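Local coordinates for macro domain-containing protein (Thermosipho africanus, PDB 7OMU) that carries a macro domain with adenosine-5-diphosphoribose bound in its pocket, joined in one chain to a DarT-family domain, at residues Gly232-Phe236 with Arg259-Phe264; Ser237-Thr243 with Ile348-Pro354; Ile339-Lys344 with Tyr375-Ile381. The protein carries 1 engineered substitution. Residue numbers count along the deposited sequence, not the author numbering.

All three contacts lie in the macro domain, around its seven-stranded mixed sheet: contact 2 pairs two of its strands, contact 1 joins a loop to helix 256-263, and contact 3 joins helix 329-346 to the end of helix 365-376 and the turn after it. Contacts 1 and 3 lie about 12 Å from contact 2, centre to centre, and 23 Å from each other. Along the chain contact 2 interleaves with both others, whereas contact 1 closes before contact 3 opens. Met-234 packs on Ala-352 and Pro-354, and Phe-235 on Leu-242, tying the adenine-binding loop to the strands. From the other face, Leu-376 CD1 meets Val-353 CG2 at 3.5 Å. The series therefore passes from ligand pocket through sheet to outer helical layer.

Contact 1: residues Gly232-Phe236 with Arg259-Phe264. With APR (adenosine-5-diphosphoribose), chain C.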
loop_
_atom_site.group_PDB
_atom_site.type_symbol
_atom_site.label_atom_id
_atom_site.label_comp_id
_atom_site.label_asym_id
_atom_site.label_seq_id
_atom_site.Cartn_x
_atom_site.Cartn_y
_atom_site.Cartn_z
ATOM N N GLY A 232 4.292 -9.564 0.261
ATOM C CA GLY A 232 3.637 -8.245 0.322
ATOM C C GLY A 232 4.612 -7.113 0.590
ATOM O O GLY A 232 5.837 -7.330 0.450
ATOM N N ASP A 233 4.065 -5.950 0.957
ATOM C CA ASP A 233 4.805 -4.701 1.274
ATOM C C ASP A 233 4.891 -4.552 2.794
ATOM O O ASP A 233 3.843 -4.393 3.429
ATOM C CB ASP A 233 4.119 -3.490 0.645
ATOM C CG ASP A 233 5.009 -2.266 0.564
ATOM O OD1 ASP A 233 6.020 -2.226 1.292
ATOM O OD2 ASP A 233 4.674 -1.358 -0.230
ATOM N N MET A 234 6.105 -4.615 3.340
ATOM C CA MET A 234 6.397 -4.525 4.793
ATOM C C MET A 234 5.812 -3.228 5.369
ATOM O O MET A 234 5.282 -3.271 6.494
ATOM C CB MET A 234 7.910 -4.542 5.023
ATOM C CG MET A 234 8.303 -4.562 6.483
ATOM S SD MET A 234 10.073 -4.823 6.697
ATOM C CE MET A 234 10.705 -3.300 5.998
ATOM N N PHE A 235 5.906 -2.121 4.625
ATOM C CA PHE A 235 5.602 -0.752 5.119
ATOM C C PHE A 235 4.085 -0.557 5.225
ATOM O O PHE A 235 3.647 0.352 5.963
ATOM C CB PHE A 235 6.300 0.287 4.243
ATOM C CG PHE A 235 7.797 0.119 4.206
ATOM C CD1 PHE A 235 8.567 0.414 5.318
ATOM C CD2 PHE A 235 8.431 -0.375 3.079
ATOM C CE1 PHE A 235 9.944 0.235 5.299
ATOM C CE2 PHE A 235 9.808 -0.543 3.055
ATOM C CZ PHE A 235 10.562 -0.238 4.165
ATOM N N PHE A 236 3.310 -1.398 4.535
ATOM C CA PHE A 236 1.824 -1.431 4.608
ATOM C C PHE A 236 1.365 -2.583 5.510
ATOM O O PHE A 236 0.146 -2.721 5.709
ATOM C CB PHE A 236 1.210 -1.506 3.207
ATOM C CG PHE A 236 1.256 -0.199 2.458
ATOM C CD1 PHE A 236 0.475 0.869 2.862
ATOM C CD2 PHE A 236 2.091 -0.029 1.367
ATOM C CE1 PHE A 236 0.522 2.077 2.185
ATOM C CE2 PHE A 236 2.139 1.179 0.690
ATOM C CZ PHE A 236 1.357 2.230 1.103
ATOM N N ARG A 259 14.360 2.711 -0.536
ATOM C CA ARG A 259 12.949 3.131 -0.332
ATOM C C ARG A 259 12.812 3.841 1.017
ATOM O O ARG A 259 12.074 4.842 1.079
ATOM C CB ARG A 259 11.991 1.942 -0.358
ATOM C CG ARG A 259 10.648 2.256 0.275
ATOM C CD ARG A 259 9.552 1.386 -0.279
ATOM N NE ARG A 259 8.285 1.736 0.333
ATOM C CZ ARG A 259 7.155 1.071 0.146
ATOM N NH1 ARG A 259 7.134 0.016 -0.655
ATOM N NH2 ARG A 259 6.049 1.470 0.755
ATOM N N VAL A 260 13.471 3.316 2.052
ATOM C CA VAL A 260 13.447 3.874 3.436
ATOM C C VAL A 260 14.005 5.299 3.397
ATOM O O VAL A 260 13.440 6.166 4.075
ATOM C CB VAL A 260 14.224 2.988 4.427
ATOM C CG1 VAL A 260 14.368 3.662 5.785
ATOM C CG2 VAL A 260 13.574 1.620 4.577
ATOM N N LYS A 261 15.060 5.521 2.612
ATOM C CA LYS A 261 15.749 6.832 2.492
ATOM C C LYS A 261 14.793 7.867 1.894
ATOM O O LYS A 261 14.871 9.042 2.295
ATOM C CB LYS A 261 17.013 6.710 1.638
ATOM C CG LYS A 261 17.925 7.926 1.685
ATOM C CD LYS A 261 19.300 7.670 1.118
ATOM C CE LYS A 261 19.305 7.553 -0.390
ATOM N NZ LYS A 261 20.628 7.113 -0.892
ATOM N N TYR A 262 13.923 7.461 0.968
ATOM C CA TYR A 262 13.031 8.395 0.232
ATOM C C TYR A 262 11.740 8.583 1.027
ATOM O O TYR A 262 11.315 9.741 1.182
ATOM C CB TYR A 262 12.846 7.934 -1.219
ATOM C CG TYR A 262 14.097 8.131 -2.036
ATOM C CD1 TYR A 262 14.571 9.401 -2.328
ATOM C CD2 TYR A 262 14.850 7.051 -2.460
ATOM C CE1 TYR A 262 15.740 9.592 -3.041
ATOM C CE2 TYR A 262 16.027 7.223 -3.169
ATOM C CZ TYR A 262 16.476 8.498 -3.463
ATOM O OH TYR A 262 17.643 8.652 -4.161
ATOM N N GLN A 263 11.161 7.491 1.533
ATOM C CA GLN A 263 9.853 7.507 2.239
ATOM C C GLN A 263 10.046 8.029 3.671
ATOM O O GLN A 263 9.180 8.786 4.122
ATOM C CB GLN A 263 9.196 6.123 2.206
ATOM C CG GLN A 263 7.682 6.183 2.355
ATOM C CD GLN A 263 6.969 4.860 2.195
ATOM O OE1 GLN A 263 7.543 3.840 1.828
ATOM N NE2 GLN A 263 5.678 4.872 2.469
ATOM N N PHE A 264 11.142 7.661 4.343
ATOM C CA PHE A 264 11.395 7.937 5.786
ATOM C C PHE A 264 12.791 8.534 5.971
ATOM O O PHE A 264 13.639 7.963 6.662
ATOM C CB PHE A 264 11.203 6.652 6.598
ATOM C CG PHE A 264 9.929 5.908 6.279
ATOM C CD1 PHE A 264 8.695 6.426 6.644
ATOM C CD2 PHE A 264 9.959 4.696 5.606
ATOM C CE1 PHE A 264 7.523 5.748 6.348
ATOM C CE2 PHE A 264 8.784 4.017 5.311
ATOM C CZ PHE A 264 7.570 4.546 5.682
HETATM N N1 APR C . 8.439 -5.626 1.564
HETATM C C2 APR C . 9.015 -6.819 1.766
HETATM N N3 APR C . 10.186 -7.277 1.328
HETATM C C4 APR C . 10.809 -6.344 0.587
HETATM C C5 APR C . 10.347 -5.079 0.288
HETATM C C6 APR C . 9.091 -4.709 0.811
HETATM N N6 APR C . 8.520 -3.525 0.605
HETATM N N7 APR C . 11.272 -4.405 -0.502
HETATM C C8 APR C . 12.257 -5.257 -0.663
HETATM N N9 APR C . 12.028 -6.458 -0.025
HETATM C "C1'" APR C . 12.896 -7.637 0.018
HETATM C "C2'" APR C . 13.762 -7.821 -1.227
HETATM O "O2'" APR C . 13.119 -8.649 -2.173
HETATM C "C3'" APR C . 15.051 -8.449 -0.678
HETATM O "O3'" APR C . 15.143 -9.819 -1.046
HETATM O "O4'" APR C . 13.783 -7.485 1.099
HETATM C "C4'" APR C . 14.972 -8.275 0.848
HETATM C "C5'" APR C . 16.163 -7.614 1.506
HETATM O "O5'" APR C . 16.343 -6.260 0.989
HETATM P PA APR C . 17.808 -5.623 0.760
HETATM O O1A APR C . 17.753 -4.154 1.025
HETATM O O2A APR C . 18.342 -6.063 -0.564
HETATM O O3A APR C . 18.673 -6.311 1.930
HETATM P PB APR C . 20.120 -7.009 2.010
HETATM O O1B APR C . 20.161 -8.119 1.012
HETATM O O2B APR C . 20.414 -7.344 3.435
HETATM O O5D APR C . 21.088 -5.815 1.527
HETATM C C5D APR C . 21.547 -4.816 2.483
HETATM O O4D APR C . 21.462 -3.032 0.859
HETATM O O1D APR C . 19.567 -2.242 1.906
HETATM C C1D APR C . 20.866 -1.931 1.558
HETATM O O2D APR C . 22.081 -0.366 3.060
HETATM C C2D APR C . 21.710 -1.710 2.824
HETATM O O3D APR C . 23.993 -1.987 1.973
HETATM C C3D APR C . 22.918 -2.629 2.644
HETATM C C4D APR C . 22.329 -3.740 1.768
#
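Arg-259, on helix 256-263, reaches the loop 232-236 with an extended side chain, chi1 to chi3 all t. Its NH1 donates to Asp-233 OD2 at 2.8 Å (N-H...O angle 154°), forming a salt bridge, while NH2 adds a weak bond to the same oxygen at 3.3 Å. Phe-235 lies over one face of the guanidinium, its CD2 3.5 Å from Arg-259 NE. One residue on, Val-260 brings CG2 to 3.6 Å from Phe-235 CZ. A helical turn after Arg-259, Gln-263 uses OE1 to accept from Arg-259 NE at 2.7 Å and from Arg-259 NH2 at 3.0 Å, which fixes the guanidinium from the side of its own helix. Phe-264, the first residue to leave helical angles, sets CE2 3.6 Å from Phe-235 CD1, the ring planes inclined at 43°. With OD2 so engaged, Asp-233 offers OD1 to APR N6 (2.9 Å), and Met-234 N donates to APR N1 (3.1 Å): the aspartate and backbone amide pair that recognises adenine in macro-domain pockets.

Contact 2: residues Ser237-Thr243 with Ile348-Pro354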
loop_
_atom_site.group_PDB
_atom_site.type_symbol
_atom_site.label_atom_id
_atom_site.label_comp_id
_atom_site.label_asym_id
_atom_site.label_seq_id
_atom_site.Cartn_x
_atom_site.Cartn_y
_atom_site.Cartn_z
ATOM N N SER A 237 2.291 -3.385 6.051
ATOM C CA SER A 237 2.027 -4.224 7.251
ATOM C C SER A 237 1.642 -3.262 8.369
ATOM O O SER A 237 2.037 -2.081 8.281
ATOM C CB SER A 237 3.202 -5.090 7.655
ATOM O OG SER A 237 4.001 -4.465 8.647
ATOM N N ARG A 238 0.905 -3.731 9.368
ATOM C CA ARG A 238 0.537 -2.875 10.521
ATOM C C ARG A 238 1.304 -3.365 11.755
ATOM O O ARG A 238 0.830 -3.125 12.889
ATOM C CB ARG A 238 -0.987 -2.830 10.647
ATOM C CG ARG A 238 -1.659 -2.134 9.472
ATOM C CD ARG A 238 -3.015 -1.552 9.823
ATOM N NE ARG A 238 -2.945 -0.513 10.846
ATOM C CZ ARG A 238 -2.575 0.752 10.644
ATOM N NH1 ARG A 238 -2.212 1.173 9.442
ATOM N NH2 ARG A 238 -2.560 1.598 11.659
ATOM N N MET A 239 2.474 -3.979 11.543
ATOM C CA MET A 239 3.411 -4.347 12.636
ATOM C C MET A 239 3.974 -3.053 13.236
ATOM O O MET A 239 4.138 -2.064 12.493
ATOM C CB MET A 239 4.564 -5.228 12.143
ATOM C CG MET A 239 4.130 -6.574 11.577
ATOM S SD MET A 239 3.199 -7.620 12.731
ATOM C CE MET A 239 1.544 -7.404 12.083
ATOM N N GLN A 240 4.243 -3.072 14.538
ATOM C CA GLN A 240 4.625 -1.881 15.338
ATOM C C GLN A 240 6.097 -1.532 15.069
ATOM O O GLN A 240 6.440 -0.342 15.138
ATOM C CB GLN A 240 4.318 -2.163 16.810
ATOM C CG GLN A 240 4.728 -1.048 17.758
ATOM C CD GLN A 240 6.018 -1.322 18.493
ATOM O OE1 GLN A 240 6.759 -2.261 18.196
ATOM N NE2 GLN A 240 6.290 -0.498 19.490
ATOM N N THR A 241 6.935 -2.526 14.776
ATOM C CA THR A 241 8.385 -2.354 14.510
ATOM C C THR A 241 8.698 -2.949 13.136
ATOM O O THR A 241 8.468 -4.154 12.943
ATOM C CB THR A 241 9.230 -2.991 15.621
ATOM O OG1 THR A 241 8.972 -2.290 16.839
ATOM C CG2 THR A 241 10.716 -2.965 15.328
ATOM N N LEU A 242 9.180 -2.115 12.216
ATOM C CA LEU A 242 9.637 -2.529 10.867
ATOM C C LEU A 242 11.163 -2.616 10.896
ATOM O O LEU A 242 11.815 -1.623 11.261
ATOM C CB LEU A 242 9.146 -1.520 9.823
ATOM C CG LEU A 242 7.676 -1.109 9.939
ATOM C CD1 LEU A 242 7.278 -0.220 8.769
ATOM C CD2 LEU A 242 6.761 -2.326 10.020
ATOM N N THR A 243 11.699 -3.779 10.551
ATOM C CA THR A 243 13.154 -4.046 10.501
ATOM C C THR A 243 13.663 -3.653 9.116
ATOM O O THR A 243 12.926 -3.822 8.139
ATOM C CB THR A 243 13.436 -5.503 10.871
ATOM O OG1 THR A 243 12.619 -5.803 12.002
ATOM C CG2 THR A 243 14.888 -5.754 11.197
ATOM N N ILE A 348 8.766 -3.761 22.091
ATOM C CA ILE A 348 8.344 -4.144 20.712
ATOM C C ILE A 348 7.065 -4.984 20.826
ATOM O O ILE A 348 7.157 -6.114 21.337
ATOM C CB ILE A 348 9.481 -4.894 19.985
ATOM C CG1 ILE A 348 10.677 -3.978 19.714
ATOM C CG2 ILE A 348 8.979 -5.537 18.702
ATOM C CD1 ILE A 348 11.890 -4.681 19.149
ATOM N N LYS A 349 5.925 -4.449 20.370
ATOM C CA LYS A 349 4.582 -5.085 20.474
ATOM C C LYS A 349 4.406 -6.114 19.354
ATOM O O LYS A 349 3.780 -7.153 19.612
ATOM C CB LYS A 349 3.455 -4.050 20.371
ATOM C CG LYS A 349 3.509 -2.911 21.379
ATOM C CD LYS A 349 3.391 -3.352 22.810
ATOM C CE LYS A 349 3.234 -2.185 23.762
ATOM N NZ LYS A 349 3.212 -2.634 25.176
ATOM N N SER A 350 4.896 -5.810 18.152
ATOM C CA SER A 350 4.807 -6.684 16.952
ATOM C C SER A 350 5.928 -6.318 15.969
ATOM O O SER A 350 6.412 -5.178 16.018
ATOM C CB SER A 350 3.441 -6.602 16.316
ATOM O OG SER A 350 3.122 -5.276 15.930
ATOM N N LEU A 351 6.331 -7.258 15.118
ATOM C CA LEU A 351 7.597 -7.174 14.348
ATOM C C LEU A 351 7.389 -7.631 12.895
ATOM O O LEU A 351 6.791 -8.702 12.672
ATOM C CB LEU A 351 8.633 -8.042 15.069
ATOM C CG LEU A 351 10.061 -7.940 14.545
ATOM C CD1 LEU A 351 10.634 -6.556 14.794
ATOM C CD2 LEU A 351 10.936 -8.999 15.186
ATOM N N ALA A 352 7.868 -6.832 11.944
ATOM C CA ALA A 352 8.056 -7.212 10.529
ATOM C C ALA A 352 9.556 -7.186 10.227
ATOM O O ALA A 352 10.157 -6.106 10.317
ATOM C CB ALA A 352 7.292 -6.275 9.623
ATOM N N VAL A 353 10.143 -8.342 9.920
ATOM C CA VAL A 353 11.544 -8.450 9.422
ATOM C C VAL A 353 11.477 -8.864 7.955
ATOM O O VAL A 353 10.688 -9.736 7.589
ATOM C CB VAL A 353 12.390 -9.429 10.261
ATOM C CG1 VAL A 353 12.360 -9.090 11.745
ATOM C CG2 VAL A 353 11.961 -10.868 10.065
ATOM N N PRO A 354 12.281 -8.241 7.063
ATOM C CA PRO A 354 12.427 -8.726 5.696
ATOM C C PRO A 354 13.399 -9.906 5.693
ATOM O O PRO A 354 14.168 -10.016 6.620
ATOM C CB PRO A 354 13.018 -7.519 4.964
ATOM C CG PRO A 354 13.867 -6.851 6.016
ATOM C CD PRO A 354 13.111 -7.054 7.315
#
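Strands 241-243 and 351-354 run parallel, their axes 4.8 Å apart at closest and 10° from alignment. Thr-241 is in register with Leu-351, and Leu-242 with Ala-352. Three backbone bonds support this: Thr-241 N to Ser-350 O at 3.0 Å, Ala-352 N to Thr-241 O at 2.9 Å and Thr-243 N to Ala-352 O at 2.8 Å. Before the strand, Ser-350 OG accepts from Gln-240 N at 2.8 Å, extending the polar pairing. Thr-243 OG1 gives a second bond to Ala-352 O, at 3.0 Å. On the sheet face bearing Ala-352, its CB meets Met-239 CG at 3.7 Å and Leu-242 CD2 at 4.0 Å. The opposite face carries Thr-241 and Leu-351, with CG2 of the threonine 3.6 Å from CD1 of the leucine; here Leu-351 and Val-353 receive helix 365-376. Strands 313-318 and 383-386 flank the pair, and Pro-354 touches bound adenosine-5-diphosphoribose, as expected for central parallel strands of the macro-domain alpha/beta/alpha sandwich.

Contact 3: residues Ile339-Lys344 with Tyr375-Ile381; sequences IVENYK and YLTKLEI
Leu-379 (chi1 -95°, between wells, and chi2 p) forms the apolar centre, set between Ile-339, Val-340 and Tyr-343 on one side of helix 329-346. Its CD2 lies 3.9 Å from Ile-339 CG2, and its CD1 3.9 Å from both Val-340 CG2 and Tyr-343 CD1. The Tyr-343 side chain takes chi1 82° (p), presenting a ring face to Leu-379: CG stands 4.0 Å from the ring centroid and 10° off the normal, a CH-pi contact. The closest CA pair is Val-340 with Leu-379, at 6.3 Å. Around this centre, Ile-339 CG2 meets Leu-376 CD2 at 4.0 Å, Val-340 CG2 (chi1 t) meets Tyr-375 CB at 4.1 Å, and Tyr-343 CD2 meets Ile-381 CD1 at 3.7 Å.

Residues 339-344 lie on helix 329-346, where Tyr-343 N bonds to Ile-339 O at 2.9 Å; Asn-342 departs from ideal helical angles, at -119/-7. In 375-381, phi/psi stay close to helical values through Lys-378, then swing to -56/132 at Leu-379 and -95/32 at Glu-380 before extending at Ile-381 (-135/161). The turn leads from helix 365-376 into strand 383-386, completing a beta-alpha-beta crossover from the adjacent parallel strand 351-354. Ile-339, Leu-376 and Leu-379 all rest on Leu-351, so the two helices pack together in the layer covering that face of the macro-domain sheet.

Toward solvent the contact becomes polar. Glu-380 N donates to Tyr-343 OH at 3.0 Å (157°), anchoring the turn to the helix. Outermost, Lys-344 NZ makes a long salt bridge, a weak hydrogen bond, to Glu-380 OE2 at 3.5 Å.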
loop_
_atom_site.group_PDB
_atom_site.type_symbol
_atom_site.label_atom_id
_atom_site.label_comp_id
_atom_site.label_asym_id
_atom_site.label_seq_id
_atom_site.Cartn_x
_atom_site.Cartn_y
_atom_site.Cartn_z
ATOM N N ILE A 339 17.286 -9.521 19.043
ATOM C CA ILE A 339 15.805 -9.343 18.975
ATOM C C ILE A 339 15.161 -10.197 20.073
ATOM O O ILE A 339 14.394 -9.637 20.884
ATOM C CB ILE A 339 15.278 -9.678 17.567
ATOM C CG1 ILE A 339 15.738 -8.630 16.550
ATOM C CG2 ILE A 339 13.763 -9.842 17.571
ATOM C CD1 ILE A 339 15.380 -8.954 15.120
ATOM N N VAL A 340 15.487 -11.491 20.115
ATOM C CA VAL A 340 14.931 -12.466 21.101
ATOM C C VAL A 340 15.170 -11.932 22.522
ATOM O O VAL A 340 14.236 -11.986 23.342
ATOM C CB VAL A 340 15.532 -13.873 20.901
ATOM C CG1 VAL A 340 15.258 -14.791 22.084
ATOM C CG2 VAL A 340 15.044 -14.519 19.613
ATOM N N GLU A 341 16.370 -11.418 22.797
ATOM C CA GLU A 341 16.795 -10.994 24.159
ATOM C C GLU A 341 16.134 -9.662 24.553
ATOM O O GLU A 341 15.917 -9.460 25.762
ATOM C CB GLU A 341 18.322 -10.913 24.224
ATOM C CG GLU A 341 18.993 -12.278 24.182
ATOM C CD GLU A 341 20.511 -12.281 24.058
ATOM O OE1 GLU A 341 21.075 -11.254 23.616
ATOM O OE2 GLU A 341 21.129 -13.320 24.399
ATOM N N ASN A 342 15.808 -8.792 23.592
ATOM C CA ASN A 342 15.554 -7.351 23.864
ATOM C C ASN A 342 14.132 -6.908 23.484
ATOM O O ASN A 342 13.789 -5.751 23.810
ATOM C CB ASN A 342 16.589 -6.481 23.151
ATOM C CG ASN A 342 17.985 -6.678 23.703
ATOM O OD1 ASN A 342 18.237 -6.399 24.873
ATOM N ND2 ASN A 342 18.893 -7.165 22.877
ATOM N N TYR A 343 13.321 -7.745 22.833
ATOM C CA TYR A 343 11.964 -7.341 22.374
ATOM C C TYR A 343 11.085 -7.043 23.600
ATOM O O TYR A 343 10.268 -6.107 23.538
ATOM C CB TYR A 343 11.359 -8.375 21.422
ATOM C CG TYR A 343 10.713 -9.577 22.062
ATOM C CD1 TYR A 343 11.457 -10.699 22.382
ATOM C CD2 TYR A 343 9.351 -9.615 22.303
ATOM C CE1 TYR A 343 10.869 -11.817 22.951
ATOM C CE2 TYR A 343 8.745 -10.729 22.860
ATOM C CZ TYR A 343 9.508 -11.834 23.190
ATOM O OH TYR A 343 8.928 -12.938 23.745
ATOM N N LYS A 344 11.278 -7.791 24.688
ATOM C CA LYS A 344 10.605 -7.561 25.996
ATOM C C LYS A 344 11.039 -6.199 26.564
ATOM O O LYS A 344 10.178 -5.295 26.636
ATOM C CB LYS A 344 10.921 -8.709 26.960
ATOM C CG LYS A 344 10.388 -10.080 26.551
ATOM C CD LYS A 344 8.898 -10.262 26.789
ATOM C CE LYS A 344 8.508 -11.710 27.000
ATOM N NZ LYS A 344 7.035 -11.886 27.043
ATOM N N TYR A 375 14.867 -18.478 15.475
ATOM C CA TYR A 375 14.988 -17.424 16.513
ATOM C C TYR A 375 13.641 -16.729 16.730
ATOM O O TYR A 375 13.227 -16.583 17.896
ATOM C CB TYR A 375 16.091 -16.434 16.140
ATOM C CG TYR A 375 17.474 -16.915 16.494
ATOM C CD1 TYR A 375 17.992 -16.733 17.770
ATOM C CD2 TYR A 375 18.259 -17.577 15.566
ATOM C CE1 TYR A 375 19.257 -17.183 18.109
ATOM C CE2 TYR A 375 19.523 -18.040 15.891
ATOM C CZ TYR A 375 20.026 -17.843 17.166
ATOM O OH TYR A 375 21.278 -18.290 17.477
ATOM N N LEU A 376 12.982 -16.305 15.651
ATOM C CA LEU A 376 11.790 -15.419 15.720
ATOM C C LEU A 376 10.548 -16.213 16.140
ATOM O O LEU A 376 9.542 -15.572 16.498
ATOM C CB LEU A 376 11.589 -14.746 14.362
ATOM C CG LEU A 376 12.675 -13.753 13.964
ATOM C CD1 LEU A 376 12.505 -13.317 12.519
ATOM C CD2 LEU A 376 12.667 -12.545 14.886
ATOM N N THR A 377 10.605 -17.544 16.108
ATOM C CA THR A 377 9.504 -18.414 16.596
ATOM C C THR A 377 9.425 -18.289 18.122
ATOM O O THR A 377 8.319 -18.420 18.666
ATOM C CB THR A 377 9.672 -19.856 16.098
ATOM O OG1 THR A 377 8.396 -20.487 16.204
ATOM C CG2 THR A 377 10.723 -20.636 16.854
ATOM N N LYS A 378 10.556 -18.014 18.773
ATOM C CA LYS A 378 10.642 -17.816 20.244
ATOM C C LYS A 378 9.798 -16.599 20.656
ATOM O O LYS A 378 9.228 -16.646 21.756
ATOM C CB LYS A 378 12.095 -17.634 20.691
ATOM C CG LYS A 378 13.040 -18.800 20.420
ATOM C CD LYS A 378 14.435 -18.575 21.004
ATOM C CE LYS A 378 15.583 -19.210 20.237
ATOM N NZ LYS A 378 15.884 -20.591 20.687
ATOM N N LEU A 379 9.721 -15.553 19.822
ATOM C CA LEU A 379 9.004 -14.286 20.146
ATOM C C LEU A 379 7.549 -14.581 20.522
ATOM O O LEU A 379 6.891 -15.312 19.765
ATOM C CB LEU A 379 9.056 -13.328 18.952
ATOM C CG LEU A 379 10.178 -12.296 18.996
ATOM C CD1 LEU A 379 11.531 -12.973 19.172
ATOM C CD2 LEU A 379 10.166 -11.431 17.745
ATOM N N GLU A 380 7.077 -14.003 21.634
ATOM C CA GLU A 380 5.682 -14.132 22.144
ATOM C C GLU A 380 4.842 -12.941 21.659
ATOM O O GLU A 380 3.920 -12.530 22.393
ATOM C CB GLU A 380 5.661 -14.193 23.672
ATOM C CG GLU A 380 6.550 -15.265 24.278
ATOM C CD GLU A 380 6.420 -15.364 25.793
ATOM O OE1 GLU A 380 5.276 -15.499 26.275
ATOM O OE2 GLU A 380 7.456 -15.287 26.496
ATOM N N ILE A 381 5.145 -12.416 20.466
ATOM C CA ILE A 381 4.422 -11.281 19.815
ATOM C C ILE A 381 4.191 -11.638 18.350
ATOM O O ILE A 381 4.877 -12.507 17.818
ATOM C CB ILE A 381 5.225 -9.972 19.950
ATOM C CG1 ILE A 381 6.672 -10.132 19.468
ATOM C CG2 ILE A 381 5.161 -9.448 21.373
ATOM C CD1 ILE A 381 7.386 -8.825 19.216
#